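Side-chain contact in replication initiator protein (Staphylococcus aureus subsp. aureus, PDB 4PTA), which probably initiates replication of multiresistance plasmids by binding and assembling on the plasmid replication origin: residues N53-T58 / F64-A69. Sequence-based numbering, arbitrary orientation.
Sequences NNWIDT and FIYTVA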
ATOM      1  N   ASN A  53      18.104  -4.515  12.003  1.00 45.75           N
ATOM      2  CA  ASN A  53      18.908  -4.419  13.217  1.00 48.19           C
ATOM      3  C   ASN A  53      18.744  -5.668  14.078  1.00 49.35           C
ATOM      4  O   ASN A  53      19.263  -5.743  15.191  1.00 48.80           O
ATOM      5  CB  ASN A  53      18.526  -3.180  14.031  1.00 49.18           C
ATOM      6  CG  ASN A  53      18.728  -1.889  13.264  1.00 57.04           C
ATOM      7  OD1 ASN A  53      19.404  -1.864  12.234  1.00 58.54           O
ATOM      8  ND2 ASN A  53      18.146  -0.803  13.767  1.00 57.05           N
ATOM      9  N   ASN A  54      18.009  -6.641  13.551  1.00 52.16           N
ATOM     10  CA  ASN A  54      17.722  -7.880  14.263  1.00 54.11           C
ATOM     11  C   ASN A  54      17.086  -7.636  15.635  1.00 62.31           C
ATOM     12  O   ASN A  54      17.235  -8.440  16.557  1.00 47.72           O
ATOM     13  CB  ASN A  54      18.984  -8.736  14.385  1.00 55.06           C
ATOM     14  CG  ASN A  54      18.672 -10.210  14.556  1.00 76.46           C
ATOM     15  OD1 ASN A  54      18.372 -10.909  13.585  1.00 71.29           O
ATOM     16  ND2 ASN A  54      18.743 -10.691  15.792  1.00 75.02           N
ATOM     17  N   TRP A  55      16.373  -6.520  15.756  1.00 60.03           N
ATOM     18  CA  TRP A  55      15.631  -6.202  16.966  1.00 43.25           C
ATOM     19  C   TRP A  55      14.367  -7.043  17.041  1.00 45.47           C
ATOM     20  O   TRP A  55      13.254  -6.517  17.042  1.00 45.29           O
ATOM     21  CB  TRP A  55      15.277  -4.717  17.000  1.00 41.93           C
ATOM     22  CG  TRP A  55      16.470  -3.836  17.121  1.00 48.98           C
ATOM     23  CD1 TRP A  55      17.761  -4.229  17.313  1.00 47.57           C
ATOM     24  CD2 TRP A  55      16.492  -2.403  17.053  1.00 52.58           C
ATOM     25  NE1 TRP A  55      18.586  -3.133  17.371  1.00 57.95           N
ATOM     26  CE2 TRP A  55      17.830  -2.001  17.214  1.00 51.99           C
ATOM     27  CE3 TRP A  55      15.507  -1.428  16.872  1.00 49.20           C
ATOM     28  CZ2 TRP A  55      18.212  -0.662  17.199  1.00 51.91           C
ATOM     29  CZ3 TRP A  55      15.890  -0.098  16.859  1.00 58.00           C
ATOM     30  CH2 TRP A  55      17.229   0.272  17.021  1.00 62.02           C
ATOM     31  N   ILE A  56      14.557  -8.355  17.096  1.00 41.68           N
ATOM     32  CA  ILE A  56      13.458  -9.300  17.194  1.00 42.37           C
ATOM     33  C   ILE A  56      13.664 -10.171  18.432  1.00 53.09           C
ATOM     34  O   ILE A  56      14.728 -10.768  18.605  1.00 52.27           O
ATOM     35  CB  ILE A  56      13.404 -10.200  15.944  1.00 40.06           C
ATOM     36  CG1 ILE A  56      13.252  -9.350  14.681  1.00 44.86           C
ATOM     37  CG2 ILE A  56      12.279 -11.216  16.057  1.00 44.55           C
ATOM     38  CD1 ILE A  56      13.403 -10.137  13.394  1.00 52.59           C
ATOM     39  N   ASP A  57      12.657 -10.241  19.297  1.00 51.61           N
ATOM     40  CA  ASP A  57      12.775 -11.050  20.507  1.00 42.45           C
ATOM     41  C   ASP A  57      12.599 -12.544  20.229  1.00 47.67           C
ATOM     42  O   ASP A  57      12.492 -12.965  19.078  1.00 44.22           O
ATOM     43  CB  ASP A  57      11.819 -10.562  21.608  1.00 41.06           C
ATOM     44  CG  ASP A  57      10.372 -10.940  21.353  1.00 41.26           C
ATOM     45  OD1 ASP A  57       9.479 -10.255  21.896  1.00 37.77           O
ATOM     46  OD2 ASP A  57      10.121 -11.920  20.625  1.00 37.86           O
ATOM     47  N   THR A  58      12.563 -13.333  21.299  1.00 65.57           N
ATOM     48  CA  THR A  58      12.554 -14.792  21.206  1.00 60.36           C
ATOM     49  C   THR A  58      11.295 -15.343  20.547  1.00 53.18           C
ATOM     50  O   THR A  58      11.309 -16.434  19.976  1.00 50.43           O
ATOM     51  CB  THR A  58      12.665 -15.433  22.599  1.00 60.51           C
ATOM     52  OG1 THR A  58      13.503 -14.627  23.435  1.00 49.88           O
ATOM     53  CG2 THR A  58      13.235 -16.839  22.492  1.00 62.02           C
ATOM     54  N   PHE A  64      12.003  -1.834  19.589  1.00 45.04           N
ATOM     55  CA  PHE A  64      12.861  -0.689  19.307  1.00 48.35           C
ATOM     56  C   PHE A  64      13.870  -0.440  20.426  1.00 55.04           C
ATOM     57  O   PHE A  64      13.557  -0.600  21.606  1.00 53.14           O
ATOM     58  CB  PHE A  64      12.028   0.577  19.080  1.00 43.45           C
ATOM     59  CG  PHE A  64      11.148   0.517  17.865  1.00 49.40           C
ATOM     60  CD1 PHE A  64       9.776   0.660  17.981  1.00 48.49           C
ATOM     61  CD2 PHE A  64      11.690   0.313  16.608  1.00 50.00           C
ATOM     62  CE1 PHE A  64       8.964   0.606  16.869  1.00 42.21           C
ATOM     63  CE2 PHE A  64      10.880   0.256  15.493  1.00 48.12           C
ATOM     64  CZ  PHE A  64       9.517   0.403  15.625  1.00 39.81           C
ATOM     65  N   ILE A  65      15.080  -0.052  20.040  1.00 56.53           N
ATOM     66  CA  ILE A  65      16.101   0.368  20.989  1.00 50.67           C
ATOM     67  C   ILE A  65      16.477   1.812  20.695  1.00 45.64           C
ATOM     68  O   ILE A  65      17.424   2.080  19.956  1.00 53.50           O
ATOM     69  CB  ILE A  65      17.360  -0.515  20.898  1.00 55.44           C
ATOM     70  CG1 ILE A  65      17.002  -1.975  21.181  1.00 57.79           C
ATOM     71  CG2 ILE A  65      18.423  -0.032  21.868  1.00 53.92           C
ATOM     72  CD1 ILE A  65      18.198  -2.896  21.266  1.00 57.79           C
ATOM     73  N   TYR A  66      15.723   2.743  21.269  1.00 50.68           N
ATOM     74  CA  TYR A  66      15.905   4.160  20.982  1.00 56.40           C
ATOM     75  C   TYR A  66      16.096   4.980  22.256  1.00 64.01           C
ATOM     76  O   TYR A  66      15.352   4.821  23.226  1.00 65.91           O
ATOM     77  CB  TYR A  66      14.712   4.694  20.183  1.00 57.72           C
ATOM     78  CG  TYR A  66      14.639   4.180  18.760  1.00 56.33           C
ATOM     79  CD1 TYR A  66      13.413   3.953  18.145  1.00 55.46           C
ATOM     80  CD2 TYR A  66      15.793   3.933  18.028  1.00 56.07           C
ATOM     81  CE1 TYR A  66      13.341   3.489  16.842  1.00 57.04           C
ATOM     82  CE2 TYR A  66      15.730   3.467  16.726  1.00 56.77           C
ATOM     83  CZ  TYR A  66      14.503   3.248  16.139  1.00 59.50           C
ATOM     84  OH  TYR A  66      14.438   2.785  14.845  1.00 62.91           O
ATOM     85  N   THR A  67      17.099   5.853  22.250  1.00 62.31           N
ATOM     86  CA  THR A  67      17.358   6.732  23.384  1.00 64.94           C
ATOM     87  C   THR A  67      16.388   7.906  23.368  1.00 66.12           C
ATOM     88  O   THR A  67      15.544   8.013  22.479  1.00 74.72           O
ATOM     89  CB  THR A  67      18.789   7.294  23.351  1.00 65.57           C
ATOM     90  OG1 THR A  67      18.861   8.368  22.404  1.00 63.33           O
ATOM     91  CG2 THR A  67      19.790   6.208  22.972  1.00 59.83           C
ATOM     92  N   VAL A  68      16.514   8.791  24.349  1.00 70.43           N
ATOM     93  CA  VAL A  68      15.672   9.978  24.399  1.00 77.36           C
ATOM     94  C   VAL A  68      16.000  10.890  23.222  1.00 72.14           C
ATOM     95  O   VAL A  68      15.140  11.627  22.739  1.00 76.70           O
ATOM     96  CB  VAL A  68      15.866  10.759  25.709  1.00 84.08           C
ATOM     97  CG1 VAL A  68      14.677  11.679  25.957  1.00 76.88           C
ATOM     98  CG2 VAL A  68      16.056   9.800  26.877  1.00 84.17           C
ATOM     99  N   ALA A  69      17.247  10.828  22.762  1.00 70.34           N
ATOM    100  CA  ALA A  69      17.711  11.672  21.664  1.00 71.95           C
ATOM    101  C   ALA A  69      17.305  11.109  20.304  1.00 67.14           C
ATOM    102  O   ALA A  69      16.960  11.862  19.394  1.00 61.86           O
ATOM    103  CB  ALA A  69      19.223  11.864  21.735  1.00 64.96           C
TER
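The loop between helices 47-52 and 68-74 brings W55 back against F64, in the N-terminal RepA region, which belongs to the helix-turn-helix clan; their CA atoms, 6.6 Å apart, are the nearest pair between 53-58 and 64-69. The first segment leaves helix 47-52 through a Schellman motif, with N54 at positive phi (55°), and W55 then centres an inverse gamma turn. The second runs extended from F64 to T67, which N-caps helix 68-74, its OG1 accepting a bond from A69 N. The two segments share no hydrogen bond, and the indole of W55 makes the whole junction. With CG anti to its own carbonyl carbon (chi1 -66°), W55 swings its indole toward the backbone of F64 and I65. I65 covers one face: its CB sits 3.9 Å from the centroid of the six-membered ring, nearly on the normal, a CH-pi contact, while CD1 reaches back to NE1 and the peptide N stands over the rim near CZ3. N53 CB lies over the opposite face, near the rim. F64 turns its CB away, and the edge of its ring meets CE3 of W55 through CD2 at 4.2 Å. F64 also packs on L47 and S50 of helix 47-52, and Y66 on L71 and I74 of helix 68-74, so the indole rests against residues that reach both helices. At its far end the six-membered edge of W55 points toward the face of Y66 in an offset edge-to-face pair, planes at 73°, with W55 CH2 3.5 Å from Y66 CE2.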